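Local coordinates for protein transaminase (Arthrobacter sp., PDB 5G2P) that probably transfers amino groups between amines and carbonyl compounds with S selectivity, using pyridoxal-5'-phosphate as cofactor, at residues 162-167 with 408-413; 242-247 with 435-440; 376-381 with 390-395. All coordinates share one frame; numbering follows the deposited sequence.

Contact 1 (162-167 with 408-413)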
ATOM      1  N   ARG B 162      -3.319   7.639 -17.683  1.00 16.11           N
ATOM      2  CA  ARG B 162      -2.656   6.340 -17.877  1.00 15.46           C
ATOM      3  C   ARG B 162      -1.672   6.349 -19.058  1.00 15.80           C
ATOM      4  O   ARG B 162      -0.896   5.394 -19.220  1.00 16.80           O
ATOM      5  CB  ARG B 162      -3.710   5.220 -18.054  1.00 15.41           C
ATOM      6  CG  ARG B 162      -4.605   5.377 -19.297  1.00 15.56           C
ATOM      7  CD  ARG B 162      -5.818   4.445 -19.209  1.00 16.99           C
ATOM      8  NE  ARG B 162      -5.478   3.037 -19.467  1.00 15.63           N
ATOM      9  CZ  ARG B 162      -5.576   2.448 -20.660  1.00 16.14           C
ATOM     10  NH1 ARG B 162      -6.000   3.112 -21.744  1.00 15.74           N
ATOM     11  NH2 ARG B 162      -5.244   1.185 -20.775  1.00 16.31           N
ATOM     12  N   SER B 163      -1.696   7.410 -19.877  1.00 15.21           N
ATOM     13  CA  SER B 163      -0.730   7.591 -20.985  1.00 15.30           C
ATOM     14  C   SER B 163       0.565   8.271 -20.539  1.00 14.74           C
ATOM     15  O   SER B 163       1.471   8.471 -21.350  1.00 14.75           O
ATOM     16  CB  SER B 163      -1.336   8.445 -22.115  1.00 15.38           C
ATOM     17  OG  SER B 163      -1.918   9.651 -21.597  1.00 16.49           O
ATOM     18  N   PHE B 164       0.645   8.671 -19.270  1.00 14.30           N
ATOM     19  CA  PHE B 164       1.822   9.438 -18.819  1.00 14.28           C
ATOM     20  C   PHE B 164       2.336   8.948 -17.458  1.00 14.02           C
ATOM     21  O   PHE B 164       2.915   9.717 -16.710  1.00 14.84           O
ATOM     22  CB  PHE B 164       1.535  10.966 -18.790  1.00 13.93           C
ATOM     23  CG  PHE B 164       1.657  11.629 -20.136  1.00 15.02           C
ATOM     24  CD1 PHE B 164       2.891  12.105 -20.590  1.00 14.77           C
ATOM     25  CD2 PHE B 164       0.536  11.741 -20.978  1.00 14.74           C
ATOM     26  CE1 PHE B 164       2.998  12.691 -21.852  1.00 15.61           C
ATOM     27  CE2 PHE B 164       0.645  12.328 -22.248  1.00 14.16           C
ATOM     28  CZ  PHE B 164       1.877  12.799 -22.686  1.00 14.82           C
ATOM     29  N   ARG B 165       2.136   7.668 -17.143  1.00 14.91           N
ATOM     30  CA  ARG B 165       2.587   7.124 -15.841  1.00 15.08           C
ATOM     31  C   ARG B 165       3.830   6.241 -15.974  1.00 14.65           C
ATOM     32  O   ARG B 165       4.071   5.352 -15.159  1.00 14.02           O
ATOM     33  CB  ARG B 165       1.449   6.395 -15.095  1.00 15.80           C
ATOM     34  CG  ARG B 165       0.404   7.336 -14.458  1.00 17.44           C
ATOM     35  CD  ARG B 165       0.941   7.937 -13.156  1.00 19.00           C
ATOM     36  NE  ARG B 165       1.286   6.853 -12.238  1.00 20.69           N
ATOM     37  CZ  ARG B 165       0.469   6.382 -11.293  1.00 21.35           C
ATOM     38  NH1 ARG B 165      -0.719   6.946 -11.065  1.00 18.71           N
ATOM     39  NH2 ARG B 165       0.877   5.374 -10.539  1.00 22.56           N
ATOM     40  N   SER B 166       4.628   6.528 -16.994  1.00 14.61           N
ATOM     41  CA  SER B 166       5.950   5.894 -17.164  1.00 14.66           C
ATOM     42  C   SER B 166       5.884   4.386 -17.424  1.00 14.73           C
ATOM     43  O   SER B 166       6.846   3.656 -17.157  1.00 15.79           O
ATOM     44  CB  SER B 166       6.881   6.225 -15.985  1.00 14.47           C
ATOM     45  OG  SER B 166       7.035   7.638 -15.906  1.00 14.46           O
ATOM     46  N   GLY B 167       4.752   3.938 -17.946  1.00 15.11           N
ATOM     47  CA  GLY B 167       4.558   2.556 -18.353  1.00 14.97           C
ATOM     48  C   GLY B 167       5.019   2.355 -19.805  1.00 15.61           C
ATOM     49  O   GLY B 167       5.536   3.281 -20.446  1.00 14.48           O
ATOM     50  N   PHE B 408      -6.698   7.451 -23.460  1.00 16.25           N
ATOM     51  CA  PHE B 408      -5.959   6.682 -24.456  1.00 16.50           C
ATOM     52  C   PHE B 408      -4.579   6.344 -23.883  1.00 17.51           C
ATOM     53  O   PHE B 408      -4.197   6.806 -22.776  1.00 17.48           O
ATOM     54  CB  PHE B 408      -5.786   7.498 -25.758  1.00 16.65           C
ATOM     55  CG  PHE B 408      -4.562   8.403 -25.766  1.00 17.79           C
ATOM     56  CD1 PHE B 408      -4.317   9.319 -24.725  1.00 17.86           C
ATOM     57  CD2 PHE B 408      -3.641   8.340 -26.809  1.00 18.59           C
ATOM     58  CE1 PHE B 408      -3.185  10.140 -24.742  1.00 17.44           C
ATOM     59  CE2 PHE B 408      -2.504   9.152 -26.822  1.00 18.77           C
ATOM     60  CZ  PHE B 408      -2.273  10.049 -25.787  1.00 18.36           C
ATOM     61  N   ARG B 409      -3.845   5.521 -24.610  1.00 15.89           N
ATOM     62  CA  ARG B 409      -2.411   5.405 -24.377  1.00 16.74           C
ATOM     63  C   ARG B 409      -1.700   5.433 -25.728  1.00 17.20           C
ATOM     64  O   ARG B 409      -2.361   5.429 -26.795  1.00 16.73           O
ATOM     65  CB  ARG B 409      -2.084   4.131 -23.595  1.00 16.08           C
ATOM     66  CG  ARG B 409      -2.559   4.182 -22.157  1.00 15.79           C
ATOM     67  CD  ARG B 409      -2.150   2.936 -21.408  1.00 15.54           C
ATOM     68  NE  ARG B 409      -0.704   2.910 -21.140  1.00 14.99           N
ATOM     69  CZ  ARG B 409      -0.060   1.873 -20.620  1.00 15.50           C
ATOM     70  NH1 ARG B 409      -0.736   0.750 -20.340  1.00 15.84           N
ATOM     71  NH2 ARG B 409       1.258   1.954 -20.370  1.00 14.37           N
ATOM     72  N   HIS B 410      -0.364   5.469 -25.688  1.00 17.82           N
ATOM     73  CA  HIS B 410       0.445   5.756 -26.878  1.00 17.15           C
ATOM     74  C   HIS B 410       0.686   4.548 -27.801  1.00 17.27           C
ATOM     75  O   HIS B 410       1.541   4.619 -28.696  1.00 16.50           O
ATOM     76  CB  HIS B 410       1.785   6.405 -26.495  1.00 16.94           C
ATOM     77  CG  HIS B 410       1.650   7.797 -25.958  1.00 17.03           C
ATOM     78  ND1 HIS B 410       1.513   8.064 -24.610  1.00 17.08           N
ATOM     79  CD2 HIS B 410       1.643   8.999 -26.587  1.00 17.13           C
ATOM     80  CE1 HIS B 410       1.409   9.374 -24.434  1.00 17.45           C
ATOM     81  NE2 HIS B 410       1.485   9.966 -25.617  1.00 16.95           N
ATOM     82  N   GLY B 411      -0.044   3.449 -27.583  1.00 18.53           N
ATOM     83  CA  GLY B 411       0.088   2.282 -28.453  1.00 18.85           C
ATOM     84  C   GLY B 411      -0.617   2.534 -29.776  1.00 20.28           C
ATOM     85  O   GLY B 411      -0.343   1.859 -30.760  1.00 18.15           O
ATOM     86  N   MET B 412      -1.533   3.510 -29.785  1.00 21.24           N
ATOM     87  CA  MET B 412      -2.282   3.907 -30.989  1.00 22.13           C
ATOM     88  C   MET B 412      -1.344   4.372 -32.089  1.00 22.32           C
ATOM     89  O   MET B 412      -0.293   4.968 -31.822  1.00 19.98           O
ATOM     90  CB  MET B 412      -3.218   5.092 -30.708  1.00 23.41           C
ATOM     91  CG  MET B 412      -4.377   4.855 -29.777  1.00 25.63           C
ATOM     92  SD  MET B 412      -5.434   6.322 -29.927  1.00 29.94           S
ATOM     93  CE  MET B 412      -6.130   6.104 -31.584  1.00 26.19           C
ATOM     94  N   ASN B 413      -1.772   4.153 -33.328  1.00 22.38           N
ATOM     95  CA  ASN B 413      -1.035   4.624 -34.472  1.00 23.36           C
ATOM     96  C   ASN B 413      -1.206   6.137 -34.604  1.00 22.30           C
ATOM     97  O   ASN B 413      -2.332   6.641 -34.567  1.00 21.47           O
ATOM     98  CB  ASN B 413      -1.478   3.920 -35.758  1.00 25.01           C
ATOM     99  CG  ASN B 413      -0.441   4.051 -36.856  1.00 28.02           C
ATOM    100  OD1 ASN B 413       0.072   5.149 -37.131  1.00 28.30           O
ATOM    101  ND2 ASN B 413      -0.114   2.940 -37.484  1.00 28.96           N
TER
HETATM  102  O   HOH W   1      -4.312   8.769 -20.784  1.00 15.11           O

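Contact 2 (242-247 with 435-440)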
ATOM      1  N   VAL B 242      -1.030  18.846 -19.274  1.00 16.05           N
ATOM      2  CA  VAL B 242      -0.891  17.689 -20.155  1.00 16.65           C
ATOM      3  C   VAL B 242      -2.280  17.164 -20.538  1.00 16.50           C
ATOM      4  O   VAL B 242      -2.529  16.829 -21.716  1.00 17.10           O
ATOM      5  CB  VAL B 242      -0.048  16.577 -19.513  1.00 16.51           C
ATOM      6  CG1 VAL B 242      -0.023  15.347 -20.434  1.00 16.58           C
ATOM      7  CG2 VAL B 242       1.385  17.084 -19.223  1.00 16.61           C
ATOM      8  N   GLY B 243      -3.178  17.121 -19.557  1.00 15.98           N
ATOM      9  CA  GLY B 243      -4.535  16.579 -19.750  1.00 16.01           C
ATOM     10  C   GLY B 243      -5.441  17.498 -20.576  1.00 17.54           C
ATOM     11  O   GLY B 243      -6.516  17.080 -20.993  1.00 18.89           O
ATOM     12  N   SER B 244      -5.027  18.753 -20.755  1.00 17.36           N
ATOM     13  CA  SER B 244      -5.573  19.661 -21.769  1.00 17.79           C
ATOM     14  C   SER B 244      -7.069  19.999 -21.603  1.00 17.30           C
ATOM     15  O   SER B 244      -7.889  19.721 -22.484  1.00 17.38           O
ATOM     16  CB  SER B 244      -5.268  19.104 -23.175  1.00 17.57           C
ATOM     17  OG  SER B 244      -3.877  18.826 -23.307  1.00 17.88           O
ATOM     18  N   THR B 245      -7.412  20.601 -20.470  1.00 16.49           N
ATOM     19  CA  THR B 245      -8.761  21.130 -20.287  1.00 15.76           C
ATOM     20  C   THR B 245      -8.710  22.528 -19.672  1.00 16.20           C
ATOM     21  O   THR B 245      -7.669  22.974 -19.146  1.00 15.96           O
ATOM     22  CB  THR B 245      -9.615  20.242 -19.357  1.00 15.56           C
ATOM     23  OG1 THR B 245      -9.090  20.284 -18.010  1.00 15.51           O
ATOM     24  CG2 THR B 245      -9.694  18.797 -19.856  1.00 14.81           C
ATOM     25  N   MET B 246      -9.859  23.178 -19.694  1.00 15.79           N
ATOM     26  CA  MET B 246     -10.134  24.382 -18.926  1.00 16.65           C
ATOM     27  C   MET B 246     -11.355  24.098 -18.048  1.00 16.72           C
ATOM     28  O   MET B 246     -12.233  23.354 -18.451  1.00 16.64           O
ATOM     29  CB  MET B 246     -10.460  25.560 -19.880  1.00 16.00           C
ATOM     30  CG  MET B 246      -9.238  26.131 -20.593  1.00 16.86           C
ATOM     31  SD  MET B 246      -8.166  27.065 -19.479  1.00 17.40           S
ATOM     32  CE  MET B 246      -9.119  28.574 -19.284  1.00 17.43           C
ATOM     33  N   PRO B 247     -11.425  24.696 -16.851  1.00 17.44           N
ATOM     34  CA  PRO B 247     -12.531  24.384 -15.957  1.00 18.14           C
ATOM     35  C   PRO B 247     -13.775  25.232 -16.205  1.00 20.03           C
ATOM     36  O   PRO B 247     -13.663  26.338 -16.745  1.00 19.50           O
ATOM     37  CB  PRO B 247     -11.956  24.725 -14.580  1.00 17.80           C
ATOM     38  CG  PRO B 247     -11.054  25.882 -14.857  1.00 18.27           C
ATOM     39  CD  PRO B 247     -10.417  25.552 -16.193  1.00 18.22           C
ATOM     40  N   GLY B 435      -0.553  18.754 -29.774  1.00 17.47           N
ATOM     41  CA  GLY B 435      -1.037  18.514 -28.421  1.00 18.72           C
ATOM     42  C   GLY B 435      -0.580  17.159 -27.919  1.00 19.33           C
ATOM     43  O   GLY B 435      -0.143  16.313 -28.705  1.00 19.50           O
ATOM     44  N   ALA B 436      -0.661  16.974 -26.603  1.00 18.16           N
ATOM     45  CA  ALA B 436      -0.364  15.684 -25.961  1.00 17.15           C
ATOM     46  C   ALA B 436      -1.558  14.710 -26.040  1.00 16.56           C
ATOM     47  O   ALA B 436      -1.363  13.494 -26.146  1.00 17.43           O
ATOM     48  CB  ALA B 436       0.014  15.912 -24.504  1.00 15.54           C
ATOM     49  N   MET B 437      -2.778  15.239 -25.927  1.00 16.65           N
ATOM     50  CA  MET B 437      -4.009  14.431 -25.968  1.00 15.95           C
ATOM     51  C   MET B 437      -4.449  14.250 -27.430  1.00 16.39           C
ATOM     52  O   MET B 437      -4.112  15.092 -28.252  1.00 16.50           O
ATOM     53  CB  MET B 437      -5.128  15.117 -25.157  1.00 15.80           C
ATOM     54  CG  MET B 437      -4.846  15.270 -23.652  1.00 15.58           C
ATOM     55  SD  MET B 437      -4.654  13.656 -22.845  1.00 17.09           S
ATOM     56  CE  MET B 437      -2.871  13.491 -22.770  1.00 16.74           C
ATOM     57  N   PRO B 438      -5.155  13.141 -27.757  1.00 16.68           N
ATOM     58  CA  PRO B 438      -5.463  12.831 -29.168  1.00 17.53           C
ATOM     59  C   PRO B 438      -6.454  13.755 -29.880  1.00 17.46           C
ATOM     60  O   PRO B 438      -6.308  13.973 -31.089  1.00 18.71           O
ATOM     61  CB  PRO B 438      -5.998  11.377 -29.110  1.00 16.81           C
ATOM     62  CG  PRO B 438      -6.475  11.204 -27.689  1.00 16.36           C
ATOM     63  CD  PRO B 438      -5.465  11.984 -26.879  1.00 16.70           C
ATOM     64  N   ASN B 439      -7.440  14.286 -29.152  1.00 18.11           N
ATOM     65  CA  ASN B 439      -8.461  15.168 -29.720  1.00 18.06           C
ATOM     66  C   ASN B 439      -8.324  16.636 -29.342  1.00 18.29           C
ATOM     67  O   ASN B 439      -9.222  17.436 -29.617  1.00 18.23           O
ATOM     68  CB  ASN B 439      -9.857  14.675 -29.302  1.00 18.09           C
ATOM     69  CG  ASN B 439     -10.066  13.196 -29.600  1.00 17.84           C
ATOM     70  OD1 ASN B 439      -9.903  12.737 -30.751  1.00 18.41           O
ATOM     71  ND2 ASN B 439     -10.406  12.431 -28.569  1.00 17.23           N
ATOM     72  N   THR B 440      -7.215  17.000 -28.700  1.00 18.26           N
ATOM     73  CA  THR B 440      -7.123  18.321 -28.070  1.00 17.78           C
ATOM     74  C   THR B 440      -5.762  18.966 -28.282  1.00 17.96           C
ATOM     75  O   THR B 440      -4.747  18.433 -27.835  1.00 17.79           O
ATOM     76  CB  THR B 440      -7.434  18.243 -26.562  1.00 17.80           C
ATOM     77  OG1 THR B 440      -8.602  17.435 -26.369  1.00 17.06           O
ATOM     78  CG2 THR B 440      -7.656  19.677 -25.952  1.00 18.06           C
TER
HETATM   79  O   HOH W   2      -3.037  18.095 -25.722  1.00 15.22           O

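Contact 3 (376-381 with 390-395)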
ATOM      1  N   LYS B 376     -15.098  23.519 -39.161  1.00 25.43           N
ATOM      2  CA  LYS B 376     -16.059  22.776 -38.333  1.00 26.77           C
ATOM      3  C   LYS B 376     -15.412  21.648 -37.494  1.00 23.65           C
ATOM      4  O   LYS B 376     -16.052  21.087 -36.605  1.00 23.89           O
ATOM      5  CB  LYS B 376     -17.228  22.255 -39.192  1.00 28.98           C
ATOM      6  CG  LYS B 376     -18.139  23.373 -39.696  1.00 32.06           C
ATOM      7  CD  LYS B 376     -18.620  24.238 -38.535  1.00 35.56           C
ATOM      8  CE  LYS B 376     -19.486  25.404 -38.983  1.00 35.95           C
ATOM      9  NZ  LYS B 376     -18.624  26.536 -39.431  1.00 39.64           N
ATOM     10  N   SER B 377     -14.162  21.307 -37.790  1.00 22.31           N
ATOM     11  CA  SER B 377     -13.417  20.376 -36.915  1.00 20.47           C
ATOM     12  C   SER B 377     -13.012  21.028 -35.582  1.00 19.42           C
ATOM     13  O   SER B 377     -12.665  20.324 -34.636  1.00 20.96           O
ATOM     14  CB  SER B 377     -12.204  19.756 -37.630  1.00 20.02           C
ATOM     15  OG  SER B 377     -11.227  20.738 -37.939  1.00 20.83           O
ATOM     16  N   ILE B 378     -13.056  22.355 -35.486  1.00 19.92           N
ATOM     17  CA  ILE B 378     -12.900  23.014 -34.165  1.00 20.07           C
ATOM     18  C   ILE B 378     -14.230  22.975 -33.399  1.00 20.94           C
ATOM     19  O   ILE B 378     -15.118  23.801 -33.631  1.00 21.39           O
ATOM     20  CB  ILE B 378     -12.355  24.463 -34.257  1.00 20.11           C
ATOM     21  CG1 ILE B 378     -10.967  24.460 -34.902  1.00 19.94           C
ATOM     22  CG2 ILE B 378     -12.274  25.107 -32.859  1.00 19.49           C
ATOM     23  CD1 ILE B 378     -10.458  25.818 -35.324  1.00 23.02           C
ATOM     24  N   GLY B 379     -14.366  21.995 -32.510  1.00 20.47           N
ATOM     25  CA  GLY B 379     -15.570  21.840 -31.691  1.00 22.33           C
ATOM     26  C   GLY B 379     -15.686  22.894 -30.621  1.00 23.66           C
ATOM     27  O   GLY B 379     -16.764  23.429 -30.352  1.00 23.88           O
ATOM     28  N   ASN B 380     -14.563  23.202 -29.996  1.00 25.16           N
ATOM     29  CA  ASN B 380     -14.532  24.218 -28.944  1.00 27.37           C
ATOM     30  C   ASN B 380     -13.096  24.686 -28.734  1.00 25.27           C
ATOM     31  O   ASN B 380     -12.143  23.979 -29.096  1.00 24.64           O
ATOM     32  CB  ASN B 380     -15.081  23.644 -27.634  1.00 30.35           C
ATOM     33  CG  ASN B 380     -15.354  24.715 -26.612  1.00 34.67           C
ATOM     34  OD1 ASN B 380     -16.027  25.704 -26.899  1.00 40.06           O
ATOM     35  ND2 ASN B 380     -14.809  24.550 -25.427  1.00 37.98           N
ATOM     36  N   PHE B 381     -12.935  25.870 -28.152  1.00 23.37           N
ATOM     37  CA  PHE B 381     -11.621  26.249 -27.647  1.00 21.59           C
ATOM     38  C   PHE B 381     -11.775  27.112 -26.413  1.00 20.40           C
ATOM     39  O   PHE B 381     -12.821  27.726 -26.184  1.00 19.72           O
ATOM     40  CB  PHE B 381     -10.783  26.977 -28.700  1.00 20.21           C
ATOM     41  CG  PHE B 381     -11.346  28.290 -29.109  1.00 21.46           C
ATOM     42  CD1 PHE B 381     -11.006  29.450 -28.427  1.00 22.57           C
ATOM     43  CD2 PHE B 381     -12.225  28.375 -30.202  1.00 20.66           C
ATOM     44  CE1 PHE B 381     -11.547  30.671 -28.808  1.00 22.74           C
ATOM     45  CE2 PHE B 381     -12.777  29.588 -30.564  1.00 21.18           C
ATOM     46  CZ  PHE B 381     -12.431  30.730 -29.888  1.00 20.95           C
ATOM     47  N   VAL B 390      -7.684  23.475 -27.829  1.00 19.31           N
ATOM     48  CA  VAL B 390      -8.634  23.431 -28.945  1.00 19.90           C
ATOM     49  C   VAL B 390      -9.134  21.996 -29.076  1.00 20.73           C
ATOM     50  O   VAL B 390      -8.359  21.083 -29.377  1.00 20.47           O
ATOM     51  CB  VAL B 390      -8.044  23.896 -30.302  1.00 18.88           C
ATOM     52  CG1 VAL B 390      -9.157  24.011 -31.349  1.00 18.26           C
ATOM     53  CG2 VAL B 390      -7.290  25.212 -30.180  1.00 17.82           C
ATOM     54  N   ASP B 391     -10.428  21.793 -28.838  1.00 22.20           N
ATOM     55  CA  ASP B 391     -10.984  20.454 -29.034  1.00 23.32           C
ATOM     56  C   ASP B 391     -11.353  20.225 -30.484  1.00 22.15           C
ATOM     57  O   ASP B 391     -12.056  21.033 -31.101  1.00 22.89           O
ATOM     58  CB  ASP B 391     -12.157  20.183 -28.082  1.00 25.50           C
ATOM     59  CG  ASP B 391     -11.678  19.931 -26.635  1.00 27.62           C
ATOM     60  OD1 ASP B 391     -10.988  18.899 -26.348  1.00 27.32           O
ATOM     61  OD2 ASP B 391     -11.990  20.786 -25.804  1.00 29.02           O
ATOM     62  N   ILE B 392     -10.886  19.101 -31.001  1.00 20.88           N
ATOM     63  CA  ILE B 392     -11.010  18.765 -32.409  1.00 20.14           C
ATOM     64  C   ILE B 392     -12.056  17.683 -32.509  1.00 20.36           C
ATOM     65  O   ILE B 392     -12.038  16.737 -31.727  1.00 19.94           O
ATOM     66  CB  ILE B 392      -9.655  18.293 -32.981  1.00 20.14           C
ATOM     67  CG1 ILE B 392      -8.609  19.394 -32.816  1.00 19.36           C
ATOM     68  CG2 ILE B 392      -9.775  17.835 -34.430  1.00 19.54           C
ATOM     69  CD1 ILE B 392      -8.964  20.715 -33.491  1.00 20.03           C
ATOM     70  N   VAL B 393     -13.011  17.849 -33.427  1.00 20.20           N
ATOM     71  CA  VAL B 393     -14.025  16.822 -33.671  1.00 21.12           C
ATOM     72  C   VAL B 393     -14.059  16.497 -35.151  1.00 22.49           C
ATOM     73  O   VAL B 393     -13.521  17.252 -35.985  1.00 21.36           O
ATOM     74  CB  VAL B 393     -15.442  17.294 -33.239  1.00 20.36           C
ATOM     75  CG1 VAL B 393     -15.521  17.435 -31.725  1.00 19.65           C
ATOM     76  CG2 VAL B 393     -15.803  18.614 -33.935  1.00 20.92           C
ATOM     77  N   ASN B 394     -14.667  15.364 -35.479  1.00 23.75           N
ATOM     78  CA  ASN B 394     -14.996  15.073 -36.873  1.00 26.38           C
ATOM     79  C   ASN B 394     -16.045  16.108 -37.299  1.00 26.91           C
ATOM     80  O   ASN B 394     -17.094  16.238 -36.666  1.00 27.59           O
ATOM     81  CB  ASN B 394     -15.485  13.630 -36.973  1.00 27.09           C
ATOM     82  CG  ASN B 394     -15.963  13.245 -38.367  1.00 31.10           C
ATOM     83  OD1 ASN B 394     -16.537  14.053 -39.112  1.00 31.91           O
ATOM     84  ND2 ASN B 394     -15.762  11.989 -38.706  1.00 29.63           N
ATOM     85  N   ALA B 395     -15.733  16.883 -38.328  1.00 29.64           N
ATOM     86  CA  ALA B 395     -16.581  18.003 -38.745  1.00 33.29           C
ATOM     87  C   ALA B 395     -17.995  17.546 -39.120  1.00 38.33           C
ATOM     88  O   ALA B 395     -18.963  18.303 -38.966  1.00 38.23           O
ATOM     89  CB  ALA B 395     -15.927  18.758 -39.895  1.00 32.99           C
TER

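Contact 1 (162-167 with 408-413)
His410 turns the edge of its imidazole to the face of the Phe164 ring in an offset edge-to-face pair. The ring planes stand at 84° and the centroids are 5.3 Å apart. CE1 of His410 leads, 3.8 Å from CE2 of Phe164. The backbone O of Ser163 lies at the same imidazole's edge, near its plane. CZ of Phe408 sits over one imidazole face, toward the rim. The guanidinium of Arg162 has CD of Arg409 over its centre, 3.5 Å from CZ of Arg162. The two arginine side chains cross at about a right angle, with their guanidinium planes 74° apart. Phe408 turns its ring back to Ser163, its CG lying between the backbone N and the carbonyl carbon (chi1 87°); its CE1 comes 3.4 Å from OG of Ser163. A water bridges the hydroxyl of Ser163 and the carbonyl of Phe408: it accepts from Ser163 OG at 2.7 Å and donates to Phe408 O at 2.8 Å.

Glutamates of other subunits pair with the arginines. Arg409 NH2 forms a salt bridge to Glu326 of the second subunit, which also accepts from His410 ND1. Arg162 NH1 bonds Asn407 O, and its NH2 forms a salt bridge to Glu229 of a third subunit. These charges probably ease the closeness of the two guanidinium groups. The arrangement belongs to a subunit interface of a class-III aminotransferase, where two loops of one chain meet beside its neighbours.

Contact 2 (242-247 with 435-440)
Met437 reaches across to the backbone of residues 242-244. Its CG lies 3.4 Å from O of Val242 and 3.6 Å from O of Gly243. The chain bends at chi2 (-62°) and again at chi3, which curls CE back over the first carbonyl, 3.5 Å from O of Val242. CE also meets CG1 of Val242, and the two side chains cross at about a right angle. The methyl of Ala436 touches the same CG1 at 4.1 Å. At the other end of the contact, CG2 of Thr440 packs on CB of Ser244 at 3.7 Å.

A water ties the two loops together. It donates to Ser244 OG at 2.7 Å and to Thr440 O, and accepts from Met437 N at 2.9 Å. Three bonds thus hold it between the hydroxyl and the turning backbone of 436-440.

The next shell sets these groups in place. Arg406 donates to the carbonyls of Gly243 and Ser244. Asp391 bonds the hydroxyl of Thr440, consistent with the methyl branch lying on the side of Ser244. Thr419 holds the backbone O of Met437.

No direct hydrogen bond joins the segments. Methyl and methylene groups lie against carbonyl oxygens, while the water carries the polar link. The join is therefore mainly van der Waals, with one bridged polar point, in a loop whose Val242 comes close to the cofactor.

Contact 3 (376-381 with 390-395)
Strands 378-381 and 390-392 run antiparallel, with 158° between their directions and axes 4.6 Å apart. Ile378 and Ile392 form a non-hydrogen-bonded pair, as do Phe381 and Val390. Asn380 and Asp391 form a hydrogen-bonded pair. Just outside the paired residues, Val393 N donates to Ser377 O at 2.8 Å, with a nearly straight N-H...O angle of 164°. The CA of Ile392 sends a further CH...O contact to the same oxygen. Gly379 N donates to Asp391 O at 2.9 Å in a more bent bond. Asn380 N makes only a weak bond to that oxygen. In return, Asp391 N donates to Asn380 O at 2.8 Å.

Gly379 and Asn380 thus both face Asp391. This is a classic beta bulge, and the register shifts by one residue there. It lies in the beta hairpin of strands 378-384 and 387-392. Strand 440-443 adds a third antiparallel strand: Met441 bonds the backbone of Val390, and Asn439, just before it, that of Ile392.

Ile378, Phe381, Val390 and Ile392 share one face of the sheet. CG2 of Ile378 meets CG1 of Val390 at 3.6 Å. CG1 of Val390 is anti to its backbone N (chi1 -172°), which directs this branch to Ile378, while CG2 meets CB of Phe381 at 4.2 Å. The ring of Phe381 leads away from Val390 and packs on helix 353-374, while Leu465 and Leu468 of helix 451-470 touch Ile378 and Ile392, respectively. Asn380 and Asp391 point to the other face, where OD1 of Asp391, besides its bond to Thr440, takes a salt bridge from Arg406. Beyond the strands, CB of Ala395 touches CB of Lys376 at 3.8 Å.

Contacts 1 and 2 touch directly, with centres 14 Å apart. Phe164 CE2 packs on Val242 CG1 at 3.6 Å and on Met437 CE, and the Phe408 ring lies against Ala436 and Pro438. Their segments alternate along the chain. Contact 2 also meets contact 3, centres 12 Å apart. Asn439 O lies 2.7 Å from Ile392 N, a probable hydrogen bond. Contacts 1 and 3 do not touch; their nearest atoms are about 12 Å apart. The side chain of Val242 is about 5 Å from a bound pyridoxal-5'-phosphate, and that of Phe164 about 9 Å. Contact 2 thus joins the cofactor side to the hairpin.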